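Local coordinates for beta-galactoside alpha-2,6-sialyltransferase (Photobacterium sp., PDB 2Z4T), which catalyses transfer of sialic acid from a CMP-linked donor to galactosides such as lactose in alpha-2,6 linkage, and is captured here with CMP and lactose, at residues T33-E37 against V80-L84; I136-E140 against F326-Q330; T202-F206 against S278-W282; I337-D341 against S427-F431; Q378-N383 against L414-Y419. One frame throughout, in Å; residues are numbered along the deposited sequence.

Contact 1: T33-E37 against V80-L84; sequences TIIDE and VAPRL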
# COMPACT_ATOMS: atom_id res chain seq x y z
N THR A 33 -11.56 -10.61 -21.69
CA THR A 33 -11.49 -11.39 -20.47
C THR A 33 -12.49 -10.74 -19.53
O THR A 33 -12.62 -9.53 -19.59
CB THR A 33 -10.09 -11.11 -19.80
OG1 THR A 33 -9.02 -11.37 -20.72
CG2 THR A 33 -9.86 -11.93 -18.53
N ILE A 34 -13.23 -11.37 -18.62
CA ILE A 34 -14.37 -12.30 -18.58
C ILE A 34 -14.22 -13.37 -17.53
O ILE A 34 -13.32 -14.20 -17.58
CB ILE A 34 -15.41 -12.47 -19.75
CG1 ILE A 34 -15.38 -13.87 -20.38
CG2 ILE A 34 -15.43 -11.27 -20.68
CD1 ILE A 34 -16.60 -14.19 -21.20
N ILE A 35 -15.07 -13.24 -16.52
CA ILE A 35 -15.13 -14.19 -15.42
C ILE A 35 -16.34 -15.10 -15.55
O ILE A 35 -17.29 -14.77 -16.26
CB ILE A 35 -15.17 -13.49 -14.06
CG1 ILE A 35 -16.46 -12.66 -13.92
CG2 ILE A 35 -13.95 -12.63 -13.89
CD1 ILE A 35 -16.76 -12.20 -12.49
N ASP A 36 -16.29 -16.23 -14.85
CA ASP A 36 -17.38 -17.20 -14.84
C ASP A 36 -18.72 -16.50 -14.66
O ASP A 36 -18.87 -15.66 -13.78
CB ASP A 36 -17.17 -18.23 -13.71
CG ASP A 36 -15.91 -19.07 -13.90
OD1 ASP A 36 -15.90 -20.23 -13.42
OD2 ASP A 36 -14.93 -18.59 -14.54
N GLU A 37 -19.68 -16.84 -15.52
CA GLU A 37 -21.08 -16.37 -15.43
C GLU A 37 -21.27 -14.92 -15.85
O GLU A 37 -22.37 -14.39 -15.76
CB GLU A 37 -21.71 -16.61 -14.04
CG GLU A 37 -21.30 -17.93 -13.45
CD GLU A 37 -22.23 -18.44 -12.39
OE1 GLU A 37 -21.85 -18.41 -11.21
OE2 GLU A 37 -23.33 -18.90 -12.74
N VAL A 80 -23.32 -15.98 -21.93
CA VAL A 80 -23.00 -15.99 -20.53
C VAL A 80 -21.79 -16.91 -20.40
O VAL A 80 -21.81 -18.03 -20.91
CB VAL A 80 -24.20 -16.53 -19.71
CG1 VAL A 80 -23.91 -16.50 -18.23
CG2 VAL A 80 -25.46 -15.71 -20.02
N ALA A 81 -20.73 -16.44 -19.75
CA ALA A 81 -19.55 -17.27 -19.51
C ALA A 81 -19.98 -18.44 -18.64
O ALA A 81 -20.84 -18.27 -17.79
CB ALA A 81 -18.49 -16.45 -18.81
N PRO A 82 -19.38 -19.63 -18.85
CA PRO A 82 -19.81 -20.81 -18.10
C PRO A 82 -19.23 -20.82 -16.69
O PRO A 82 -18.40 -19.95 -16.37
CB PRO A 82 -19.21 -21.96 -18.91
CG PRO A 82 -18.00 -21.41 -19.51
CD PRO A 82 -18.26 -19.93 -19.76
N ARG A 83 -19.69 -21.76 -15.87
CA ARG A 83 -19.08 -22.04 -14.58
C ARG A 83 -17.97 -23.04 -14.84
O ARG A 83 -18.20 -24.07 -15.46
CB ARG A 83 -20.10 -22.64 -13.63
CG ARG A 83 -21.19 -21.70 -13.27
CD ARG A 83 -22.05 -22.24 -12.17
NE ARG A 83 -23.08 -23.15 -12.66
CZ ARG A 83 -23.89 -23.84 -11.86
NH1 ARG A 83 -23.79 -23.73 -10.53
NH2 ARG A 83 -24.81 -24.65 -12.38
N LEU A 84 -16.76 -22.74 -14.37
CA LEU A 84 -15.60 -23.58 -14.69
C LEU A 84 -14.82 -23.98 -13.47
O LEU A 84 -14.98 -23.38 -12.40
CB LEU A 84 -14.67 -22.86 -15.67
CG LEU A 84 -15.23 -22.40 -17.00
CD1 LEU A 84 -14.22 -21.47 -17.69
CD2 LEU A 84 -15.59 -23.63 -17.87
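Polar contacts to backbone atoms dominate where the strand end at Thr33-Glu37 meets the loop Val80-Leu84, the touching parts running about 90° to one another. The clearest hydrogen bond goes from Leu84 N to Asp36 OD1 (2.8 Å); the carboxylate offers two acceptors on a short chain, so one takes this amide and OD2 pairs with Arg193. Two weak bonds share one donor: Glu37 N lies 2.9 Å from Ala81 O and 3.5 Å from Pro82 O. Glu37 has a positive phi, fitting the sharp turn on leaving the strand. CA-H...O contacts add to these, from Asp36 CA to Pro82 O (3.3 Å) and from Glu37 CA to Ala81 O (3.0 Å). The apolar share is small. Ile34 CD1 meets Ala81 CB at 3.8 Å, and Ala81 CB is also 3.3 Å from Ile35 O, an approach that suits alanine's small side chain. At the exposed edge Glu37 OE2 is 4.3 Å from Arg83 NE but well out of the guanidinium plane, so only the charges attract. This junction belongs to the immunoglobulin-like beta-sandwich domain: Ile34, Asp36 and Leu84 pack on strand 103-122, and Pro82 and Leu84 on Tyr90 of strand 88-98.

Contact 2: I136-E140 against F326-Q330; sequences IKSEE and FNSKQ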
# COMPACT_ATOMS: atom_id res chain seq x y z
N ILE A 136 -2.61 -0.37 -8.63
CA ILE A 136 -2.35 0.18 -9.94
C ILE A 136 -1.68 -0.86 -10.88
O ILE A 136 -2.12 -1.04 -12.01
CB ILE A 136 -1.53 1.50 -9.85
CG1 ILE A 136 -2.34 2.52 -9.04
CG2 ILE A 136 -1.23 2.04 -11.26
CD1 ILE A 136 -1.68 3.82 -8.86
N LYS A 137 -0.66 -1.56 -10.40
CA LYS A 137 -0.05 -2.64 -11.19
C LYS A 137 -1.08 -3.74 -11.55
O LYS A 137 -1.10 -4.24 -12.68
CB LYS A 137 1.14 -3.24 -10.45
CG LYS A 137 1.83 -4.33 -11.24
CD LYS A 137 3.14 -4.74 -10.64
CE LYS A 137 3.58 -6.09 -11.22
NZ LYS A 137 4.71 -6.69 -10.44
N SER A 138 -1.93 -4.07 -10.59
CA SER A 138 -2.87 -5.16 -10.76
C SER A 138 -3.97 -4.78 -11.74
O SER A 138 -4.55 -5.64 -12.42
CB SER A 138 -3.43 -5.58 -9.40
OG SER A 138 -4.52 -6.46 -9.55
N GLU A 139 -4.29 -3.50 -11.82
CA GLU A 139 -5.36 -3.10 -12.72
C GLU A 139 -4.95 -3.44 -14.14
O GLU A 139 -5.80 -3.79 -14.96
CB GLU A 139 -5.70 -1.62 -12.57
CG GLU A 139 -6.91 -1.16 -13.39
CD GLU A 139 -6.61 -0.88 -14.87
OE1 GLU A 139 -5.42 -0.76 -15.28
OE2 GLU A 139 -7.60 -0.79 -15.64
N GLU A 140 -3.65 -3.37 -14.43
CA GLU A 140 -3.14 -3.84 -15.71
C GLU A 140 -3.06 -5.37 -15.87
O GLU A 140 -3.51 -5.90 -16.87
CB GLU A 140 -1.78 -3.25 -16.00
CG GLU A 140 -1.11 -3.96 -17.15
CD GLU A 140 0.22 -3.39 -17.49
OE1 GLU A 140 0.50 -2.23 -17.09
OE2 GLU A 140 1.00 -4.10 -18.18
N PHE A 326 5.93 1.73 -13.38
CA PHE A 326 4.64 2.14 -13.93
C PHE A 326 4.84 2.77 -15.30
O PHE A 326 5.83 3.48 -15.52
CB PHE A 326 3.99 3.22 -13.04
CG PHE A 326 3.37 2.71 -11.76
CD1 PHE A 326 2.93 1.39 -11.63
CD2 PHE A 326 3.20 3.59 -10.68
CE1 PHE A 326 2.36 0.94 -10.43
CE2 PHE A 326 2.63 3.15 -9.48
CZ PHE A 326 2.21 1.82 -9.35
N ASN A 327 3.89 2.57 -16.21
CA ASN A 327 3.85 3.34 -17.44
C ASN A 327 3.37 4.77 -17.12
O ASN A 327 2.98 5.05 -15.98
CB ASN A 327 2.99 2.66 -18.51
CG ASN A 327 1.51 2.66 -18.18
OD1 ASN A 327 0.96 3.63 -17.65
ND2 ASN A 327 0.84 1.56 -18.52
N SER A 328 3.41 5.66 -18.09
CA SER A 328 3.22 7.08 -17.76
C SER A 328 1.79 7.42 -17.32
O SER A 328 1.59 8.33 -16.52
CB SER A 328 3.69 7.98 -18.88
OG SER A 328 3.09 7.55 -20.08
N LYS A 329 0.81 6.68 -17.83
CA LYS A 329 -0.57 6.88 -17.41
C LYS A 329 -0.74 6.44 -15.95
O LYS A 329 -1.36 7.16 -15.15
CB LYS A 329 -1.53 6.10 -18.31
CG LYS A 329 -2.82 5.66 -17.63
CD LYS A 329 -3.77 6.83 -17.45
CE LYS A 329 -5.02 6.40 -16.70
NZ LYS A 329 -5.70 7.59 -16.13
N GLN A 330 -0.17 5.28 -15.62
CA GLN A 330 -0.10 4.78 -14.25
C GLN A 330 0.61 5.76 -13.28
O GLN A 330 0.13 6.02 -12.16
CB GLN A 330 0.58 3.40 -14.24
CG GLN A 330 -0.25 2.29 -14.92
CD GLN A 330 0.49 0.96 -15.02
OE1 GLN A 330 1.69 0.91 -15.34
NE2 GLN A 330 -0.22 -0.13 -14.73
O HOH W 1 -2.96 0.26 -14.17
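One glutamine works in two directions here. Gln330 OE1 turns back to accept from Asn327 N (2.9 Å), while Asn327 OD1 accepts from Gln330 N (2.8 Å); Gln330 NE2 meanwhile faces helix 126-141 and donates to a water (2.8 Å). That water gives hydrogen bonds to Ile136 O (2.7 Å) and Glu139 OE1 (2.9 Å), so it relays the amide to the opposite helix. An amide suits the position because it carries an acceptor and a donor on a chain long enough to span the gap. Glu140 OE1 also comes to 3.2 Å from Gln330 NE2, at the exposed side of the contact. Beside this polar network lies an apolar patch. Ile136 CG2 sits over one face of the Phe326 ring, 4.1 Å from its centroid, in a CH-pi contact, and Ile136 CB is 3.8 Å from Phe326 CZ; the same CG2 methyl touches Gln330 CB at 3.7 Å. Phe334, further along helix 328-338, extends this cover over Ile136. The reciprocal bonds of Asn327 and Gln330 form a capping box, a classic N-terminal helix signal, which here starts helix 328-338 against helix 126-141 within the GT-B glycosyltransferase fold.

Contact 3: T202-F206 against S278-W282; sequences TAHSF and SVYNW. With GAL (beta-D-galactopyranose), chain B.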
# COMPACT_ATOMS: atom_id res chain seq x y z
N THR A 202 1.24 -5.10 8.77
CA THR A 202 1.79 -6.28 9.43
C THR A 202 1.44 -6.35 10.91
O THR A 202 0.79 -7.34 11.35
CB THR A 202 3.33 -6.38 9.21
OG1 THR A 202 3.60 -6.41 7.80
CG2 THR A 202 3.92 -7.64 9.85
N ALA A 203 1.83 -5.32 11.68
CA ALA A 203 1.58 -5.27 13.14
C ALA A 203 0.12 -5.50 13.49
O ALA A 203 -0.18 -6.06 14.55
CB ALA A 203 2.05 -3.96 13.74
N HIS A 204 -0.77 -5.05 12.59
CA HIS A 204 -2.22 -5.13 12.79
C HIS A 204 -2.90 -6.24 11.96
O HIS A 204 -4.13 -6.20 11.79
CB HIS A 204 -2.87 -3.78 12.44
CG HIS A 204 -2.49 -2.68 13.38
ND1 HIS A 204 -3.28 -2.30 14.44
CD2 HIS A 204 -1.37 -1.91 13.45
CE1 HIS A 204 -2.67 -1.34 15.11
NE2 HIS A 204 -1.51 -1.09 14.54
N SER A 205 -2.11 -7.19 11.44
CA SER A 205 -2.64 -8.24 10.54
C SER A 205 -3.87 -8.92 11.17
O SER A 205 -4.71 -9.47 10.44
CB SER A 205 -1.59 -9.14 9.85
OG SER A 205 -0.48 -9.46 10.67
N PHE A 206 -3.92 -9.05 12.50
CA PHE A 206 -4.28 -10.30 13.09
C PHE A 206 -5.76 -9.80 13.11
O PHE A 206 -6.65 -10.45 12.55
CB PHE A 206 -3.82 -10.51 14.54
CG PHE A 206 -4.61 -11.60 15.28
CD1 PHE A 206 -4.08 -12.87 15.43
CD2 PHE A 206 -5.90 -11.34 15.78
CE1 PHE A 206 -4.81 -13.88 16.08
CE2 PHE A 206 -6.64 -12.33 16.44
CZ PHE A 206 -6.11 -13.61 16.58
N SER A 278 1.88 -14.16 16.93
CA SER A 278 0.80 -14.40 15.98
C SER A 278 1.10 -13.80 14.61
O SER A 278 0.84 -14.43 13.60
CB SER A 278 -0.54 -13.88 16.51
OG SER A 278 -1.10 -14.77 17.48
N VAL A 279 1.64 -12.59 14.55
CA VAL A 279 1.74 -11.93 13.26
C VAL A 279 2.73 -12.56 12.27
O VAL A 279 2.61 -12.33 11.05
CB VAL A 279 1.89 -10.38 13.35
CG1 VAL A 279 0.74 -9.81 14.17
CG2 VAL A 279 3.21 -9.97 13.92
N TYR A 280 3.66 -13.36 12.79
CA TYR A 280 4.66 -14.01 11.95
C TYR A 280 4.38 -15.49 11.68
O TYR A 280 5.30 -16.28 11.58
CB TYR A 280 6.08 -13.75 12.49
CG TYR A 280 6.41 -12.27 12.48
CD1 TYR A 280 6.53 -11.58 11.28
CD2 TYR A 280 6.54 -11.55 13.68
CE1 TYR A 280 6.81 -10.21 11.25
CE2 TYR A 280 6.82 -10.19 13.67
CZ TYR A 280 6.95 -9.52 12.44
OH TYR A 280 7.20 -8.17 12.40
N ASN A 281 3.11 -15.83 11.54
CA ASN A 281 2.71 -17.19 11.18
C ASN A 281 1.85 -17.29 9.92
O ASN A 281 1.50 -18.41 9.52
CB ASN A 281 2.01 -17.90 12.34
CG ASN A 281 2.97 -18.57 13.27
OD1 ASN A 281 3.23 -18.08 14.37
ND2 ASN A 281 3.53 -19.67 12.83
N TRP A 282 1.54 -16.15 9.29
CA TRP A 282 0.72 -16.19 8.07
C TRP A 282 1.24 -17.20 7.04
O TRP A 282 0.47 -17.97 6.47
CB TRP A 282 0.52 -14.79 7.43
CG TRP A 282 -0.26 -13.84 8.33
CD1 TRP A 282 0.19 -12.66 8.86
CD2 TRP A 282 -1.59 -14.03 8.82
NE1 TRP A 282 -0.79 -12.10 9.64
CE2 TRP A 282 -1.89 -12.91 9.63
CE3 TRP A 282 -2.57 -15.01 8.64
CZ2 TRP A 282 -3.13 -12.76 10.27
CZ3 TRP A 282 -3.79 -14.86 9.29
CH2 TRP A 282 -4.06 -13.75 10.09
C1 GAL B . -1.85 4.16 15.76
C2 GAL B . -1.71 2.74 16.28
C3 GAL B . -0.24 2.32 16.23
C4 GAL B . 0.34 2.59 14.83
C5 GAL B . 0.06 4.01 14.35
C6 GAL B . 0.44 4.24 12.89
O2 GAL B . -2.24 2.65 17.59
O3 GAL B . -0.10 0.95 16.56
O4 GAL B . -0.20 1.64 13.94
O5 GAL B . -1.32 4.26 14.45
O6 GAL B . 1.83 4.18 12.67
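Thr202 opens a type I beta turn that closes at Ser205, with Ser205 N bonded to Thr202 O (2.9 Å). Thr202 CG2 approaches Tyr280 CE1 at 4.1 Å, and Thr202 O rests 3.7 Å from Val279 CG1. Ala203 approaches residues 278-282 through its carbonyl, Ala203 O lying 3.9 Å from Val279 CG1; its CA-CB bond points away. The CA-CB bond of His204 points away from 278-282, and its imidazole meets galactose: His204 NE2 donates to galactose O4 (3.1 Å) and is hydrogen-bonded to galactose O3 (3.2 Å), either being a possible donor, while His175 engages ND1. Ser205 links the segments, Ser205 OG donating to Thr202 O (2.6 Å) and accepting from Trp282 NE1 (2.9 Å), so a small hydroxyl accepts the buried indole N-H. Phe206 completes the contact, CD1 lying 3.8 Å from Ser278 CB and CA 3.9 Å from Trp282 CZ2 at the indole edge. The turn joins strand 194-201 to helix 205-216, a strand-to-helix loop of the kind lining substrate sites in Rossmann-like domains. Behind it, Trp282 packs between strand 222-230 (Ile227, Leu229) and helix 205-216 (Leu209, Val210, Leu213), and Phe206 packs on Tyr259 and Leu260 of helix 249-265.

Contact 4: I337-D341 against S427-F431; sequences IVNFD and SKISF. With C5P (cytidine-5'-monophosphate), chain C.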
# COMPACT_ATOMS: atom_id res chain seq x y z
N ILE A 337 -3.71 10.13 -7.12
CA ILE A 337 -4.30 9.51 -5.94
C ILE A 337 -3.61 9.89 -4.62
O ILE A 337 -4.29 10.09 -3.62
CB ILE A 337 -4.44 7.98 -6.08
CG1 ILE A 337 -5.41 7.66 -7.23
CG2 ILE A 337 -4.97 7.38 -4.76
CD1 ILE A 337 -5.52 6.18 -7.59
N VAL A 338 -2.28 9.99 -4.62
CA VAL A 338 -1.57 10.46 -3.42
C VAL A 338 -1.60 12.00 -3.24
O VAL A 338 -1.11 12.51 -2.24
CB VAL A 338 -0.10 9.89 -3.31
CG1 VAL A 338 -0.05 8.39 -3.65
CG2 VAL A 338 0.86 10.69 -4.22
N ASN A 339 -2.20 12.72 -4.19
CA ASN A 339 -2.25 14.20 -4.22
C ASN A 339 -0.90 14.92 -4.24
O ASN A 339 -0.74 15.99 -3.64
CB ASN A 339 -3.19 14.77 -3.14
CG ASN A 339 -4.60 14.20 -3.22
OD1 ASN A 339 -5.12 13.95 -4.30
ND2 ASN A 339 -5.22 13.97 -2.06
N PHE A 340 0.05 14.34 -4.96
CA PHE A 340 1.32 15.00 -5.18
C PHE A 340 1.35 15.76 -6.51
O PHE A 340 1.34 15.17 -7.60
CB PHE A 340 2.49 14.02 -5.08
CG PHE A 340 3.85 14.67 -5.24
CD1 PHE A 340 4.10 15.95 -4.72
CD2 PHE A 340 4.88 14.01 -5.90
CE1 PHE A 340 5.34 16.54 -4.86
CE2 PHE A 340 6.12 14.61 -6.04
CZ PHE A 340 6.35 15.89 -5.52
N ASP A 341 1.38 17.08 -6.42
CA ASP A 341 1.58 17.90 -7.59
C ASP A 341 3.09 18.19 -7.72
O ASP A 341 3.63 19.11 -7.10
CB ASP A 341 0.75 19.18 -7.47
CG ASP A 341 0.86 20.07 -8.70
OD1 ASP A 341 1.55 19.73 -9.70
OD2 ASP A 341 0.23 21.15 -8.64
N SER A 427 1.02 17.30 3.94
CA SER A 427 1.39 16.29 4.90
C SER A 427 0.85 14.89 4.54
O SER A 427 1.41 13.87 4.98
CB SER A 427 0.89 16.72 6.28
OG SER A 427 -0.53 16.77 6.33
N LYS A 428 -0.21 14.83 3.74
CA LYS A 428 -0.81 13.55 3.37
C LYS A 428 0.05 12.72 2.42
O LYS A 428 -0.18 11.52 2.24
CB LYS A 428 -2.23 13.72 2.82
CG LYS A 428 -2.43 14.48 1.48
CD LYS A 428 -3.95 14.46 1.17
CE LYS A 428 -4.41 15.45 0.11
NZ LYS A 428 -3.93 16.88 0.25
N ILE A 429 1.04 13.37 1.80
CA ILE A 429 1.87 12.73 0.80
C ILE A 429 2.99 11.96 1.51
O ILE A 429 3.85 12.58 2.15
CB ILE A 429 2.48 13.77 -0.18
CG1 ILE A 429 1.39 14.59 -0.85
CG2 ILE A 429 3.37 13.10 -1.21
CD1 ILE A 429 1.92 15.91 -1.46
N SER A 430 3.00 10.62 1.41
CA SER A 430 4.13 9.86 1.96
C SER A 430 5.44 10.40 1.40
O SER A 430 5.55 10.65 0.19
CB SER A 430 4.01 8.38 1.69
OG SER A 430 3.39 7.76 2.81
N PHE A 431 6.42 10.61 2.26
CA PHE A 431 7.64 11.24 1.83
C PHE A 431 8.37 10.38 0.81
O PHE A 431 9.10 10.89 -0.06
CB PHE A 431 8.54 11.54 3.04
CG PHE A 431 9.75 12.36 2.71
CD1 PHE A 431 9.62 13.67 2.30
CD2 PHE A 431 11.01 11.82 2.82
CE1 PHE A 431 10.77 14.46 2.00
CE2 PHE A 431 12.15 12.57 2.55
CZ PHE A 431 12.03 13.89 2.13
O3P C5P C . 6.95 8.84 11.24
P C5P C . 6.47 7.45 11.01
O1P C5P C . 5.07 7.35 11.61
O2P C5P C . 7.50 6.41 11.37
O5' C5P C . 6.34 7.31 9.44
C5' C5P C . 5.62 6.26 8.84
C4' C5P C . 5.40 6.72 7.40
O4' C5P C . 4.63 7.93 7.38
C3' C5P C . 6.68 7.09 6.67
O3' C5P C . 7.29 5.99 6.01
C2' C5P C . 6.17 8.06 5.64
O2' C5P C . 5.45 7.36 4.61
C1' C5P C . 5.09 8.81 6.35
N1 C5P C . 5.61 10.07 6.87
C2 C5P C . 5.74 11.18 6.00
N3 C5P C . 6.20 12.37 6.46
C4 C5P C . 6.56 12.51 7.76
C5 C5P C . 6.45 11.43 8.65
C6 C5P C . 5.96 10.20 8.18
O2 C5P C . 5.44 11.09 4.80
N4 C5P C . 7.01 13.72 8.19
O HOH W 2 -1.07 10.67 -0.06
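Helix 328-338 ends here in a Schellman motif, with Asn339 taking a positive phi (59°) so that the chain can turn out of the helix towards Asp341, the N-cap of the next one. Facing it, residues 427-431 form an irregular loop that leads into helix 431-436; the nearest CA atoms are those of Val338 and Ile429, 5.9 Å apart. The two backbones communicate through a single water, which donates to Val338 O (2.9 Å) and Lys428 O (2.6 Å), bridging one carbonyl at the helix end and one in the loop. Among the side chains, Ile429 is the central piece. Ile429 CD1 lies 3.9 Å from Phe340 CD1 and 3.4 Å from Asn339 O, and Ile429 CG1 is 3.5 Å from Val338 O, so a branched apolar side chain fills the hollow at the helix end. On its other flank the loop meets the nucleotide: Phe431 N donates to CMP O2 (2.8 Å), reading the cytosine carbonyl, and Ser430 OG lies 2.8 Å from the ribose O2'. The contact thus joins a helix end to the CMP-binding loop. Phe340 and Ile429 both pack on Leu434 of helix 431-436, while from helix 126-141 Leu132 covers Val338 and Leu129 touches Ser430.

Contact 5: Q378-N383 against L414-Y419; sequences QINVIN and LIMQNY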
# COMPACT_ATOMS: atom_id res chain seq x y z
N GLN A 378 9.32 20.82 17.75
CA GLN A 378 9.71 20.72 16.35
C GLN A 378 10.07 22.10 15.77
O GLN A 378 10.99 22.21 14.95
CB GLN A 378 8.63 20.00 15.55
CG GLN A 378 8.55 18.50 15.90
CD GLN A 378 7.42 17.76 15.19
OE1 GLN A 378 7.54 17.40 14.01
NE2 GLN A 378 6.31 17.53 15.90
N ILE A 379 9.36 23.13 16.22
CA ILE A 379 9.72 24.51 15.92
C ILE A 379 11.15 24.76 16.40
O ILE A 379 11.97 25.35 15.69
CB ILE A 379 8.73 25.49 16.56
CG1 ILE A 379 7.41 25.48 15.76
CG2 ILE A 379 9.33 26.91 16.64
CD1 ILE A 379 6.25 26.27 16.40
N ASN A 380 11.47 24.27 17.59
CA ASN A 380 12.80 24.43 18.09
C ASN A 380 13.84 23.66 17.26
O ASN A 380 14.97 24.14 17.08
CB ASN A 380 12.90 24.08 19.57
CG ASN A 380 14.21 24.52 20.17
OD1 ASN A 380 14.54 25.69 20.13
ND2 ASN A 380 14.97 23.58 20.70
N VAL A 381 13.46 22.49 16.75
CA VAL A 381 14.37 21.72 15.90
C VAL A 381 14.60 22.44 14.57
O VAL A 381 15.76 22.57 14.14
CB VAL A 381 13.92 20.28 15.69
CG1 VAL A 381 14.86 19.55 14.73
CG2 VAL A 381 13.87 19.57 17.03
N ILE A 382 13.53 22.92 13.93
CA ILE A 382 13.67 23.72 12.71
C ILE A 382 14.62 24.90 12.98
O ILE A 382 15.53 25.18 12.19
CB ILE A 382 12.29 24.20 12.16
CG1 ILE A 382 11.46 23.00 11.70
CG2 ILE A 382 12.44 25.19 11.00
CD1 ILE A 382 10.01 23.25 11.60
N ASN A 383 14.44 25.57 14.12
CA ASN A 383 15.26 26.73 14.47
C ASN A 383 16.72 26.41 14.59
O ASN A 383 17.57 27.17 14.14
CB ASN A 383 14.74 27.41 15.72
CG ASN A 383 13.46 28.18 15.46
OD1 ASN A 383 13.14 28.46 14.30
ND2 ASN A 383 12.72 28.51 16.52
N LEU A 414 0.20 24.35 13.73
CA LEU A 414 1.02 25.15 14.65
C LEU A 414 2.42 25.42 14.10
O LEU A 414 2.89 26.56 14.16
CB LEU A 414 1.11 24.49 16.02
CG LEU A 414 -0.16 24.55 16.87
CD1 LEU A 414 -0.11 23.55 17.99
CD2 LEU A 414 -0.39 25.98 17.43
N ILE A 415 3.07 24.38 13.57
CA ILE A 415 4.41 24.51 12.98
C ILE A 415 4.34 25.43 11.77
O ILE A 415 5.20 26.28 11.58
CB ILE A 415 5.00 23.14 12.55
CG1 ILE A 415 5.36 22.30 13.76
CG2 ILE A 415 6.23 23.31 11.67
CD1 ILE A 415 5.66 20.85 13.43
N MET A 416 3.29 25.27 10.99
CA MET A 416 3.13 25.97 9.74
C MET A 416 2.95 27.47 9.95
O MET A 416 3.56 28.27 9.24
CB MET A 416 1.96 25.37 8.96
CG MET A 416 2.06 25.49 7.45
SD MET A 416 3.63 25.05 6.64
CE MET A 416 3.55 26.34 5.38
N GLN A 417 2.14 27.86 10.94
CA GLN A 417 1.91 29.30 11.14
C GLN A 417 3.05 30.01 11.86
O GLN A 417 3.08 31.24 11.95
CB GLN A 417 0.54 29.59 11.76
CG GLN A 417 0.18 28.81 13.01
CD GLN A 417 -1.33 28.60 13.17
OE1 GLN A 417 -2.10 28.65 12.19
NE2 GLN A 417 -1.77 28.34 14.40
N ASN A 418 4.02 29.24 12.33
CA ASN A 418 5.23 29.83 12.86
C ASN A 418 6.18 30.37 11.78
O ASN A 418 7.07 31.15 12.10
CB ASN A 418 5.97 28.85 13.77
CG ASN A 418 6.86 29.56 14.75
OD1 ASN A 418 8.09 29.45 14.71
ND2 ASN A 418 6.24 30.35 15.62
N TYR A 419 5.99 29.95 10.52
CA TYR A 419 6.92 30.28 9.42
C TYR A 419 6.24 30.78 8.16
O TYR A 419 5.85 29.99 7.32
CB TYR A 419 7.81 29.09 9.07
CG TYR A 419 8.64 28.59 10.22
CD1 TYR A 419 9.85 29.21 10.58
CD2 TYR A 419 8.21 27.49 10.96
CE1 TYR A 419 10.61 28.75 11.64
CE2 TYR A 419 8.95 27.01 12.03
CZ TYR A 419 10.16 27.63 12.38
OH TYR A 419 10.88 27.13 13.46
O HOH W 3 10.24 30.13 16.44
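Three isoleucines and a tyrosine make the apolar centre where helix 371-386 meets the end of helix 410-417. Ile382 CD1 is 3.8 Å from Ile415 CG2, and Ile382 CG2 lies 3.6 Å from Tyr419 CZ. Ile379 fits between the same two partners, its CG1 sitting 4.3 Å from Ile415 CG1 and 4.3 Å from Tyr419 CE2. Beta-branched residues suit this place, since they are compact, are held stiffly by the helix backbone and still offer two arms for packing. Leu400 of strand 399-403 lies under both Ile382 and Tyr419, and Phe402 under Ile415. Towards one margin, Gln378 comes closest through CB, 3.7 Å from Ile415 CD1; its amide oxygen bonds to Thr362 N, next to the CMP-binding Gly361. At the other margin the chemistry turns polar. Tyr419 OH donates to Asn383 OD1 (2.8 Å), so the ring stays in the apolar layer while the hydroxyl finds an acceptor at the edge of that layer. Further out, a water accepts from Asn383 ND2 (3.0 Å) and donates to Asn418 OD1 (2.8 Å). The amide of Asn383 thus serves two partners, one direct and one through solvent. Such chemistry implies that an apolar seam joins the two helices, and that the directional tyrosine-asparagine bond and water bridge fix the relative position of their outer edges.

Contacts 3 and 4 are the buried ones, and both touch ligand: the first carries a histidine to the galactose, the second a loop to CMP. Contacts 1, 2 and 5 are partly buried. Contact 1 stands apart in the beta-sandwich domain and relies mainly on polar contacts to backbone atoms, one from an aspartate side chain, whereas the others belong to the glycosyltransferase part. Helix 328-338 serves twice, its start capped in contact 2 and its end in contact 4, whose centres lie about 18 Å apart. Waters bridge contacts 2, 4 and 5, but contact 5 has the broadest isoleucine packing. Contact 3 is nested within the loop closed by contact 2, and contact 5 within that of contact 4.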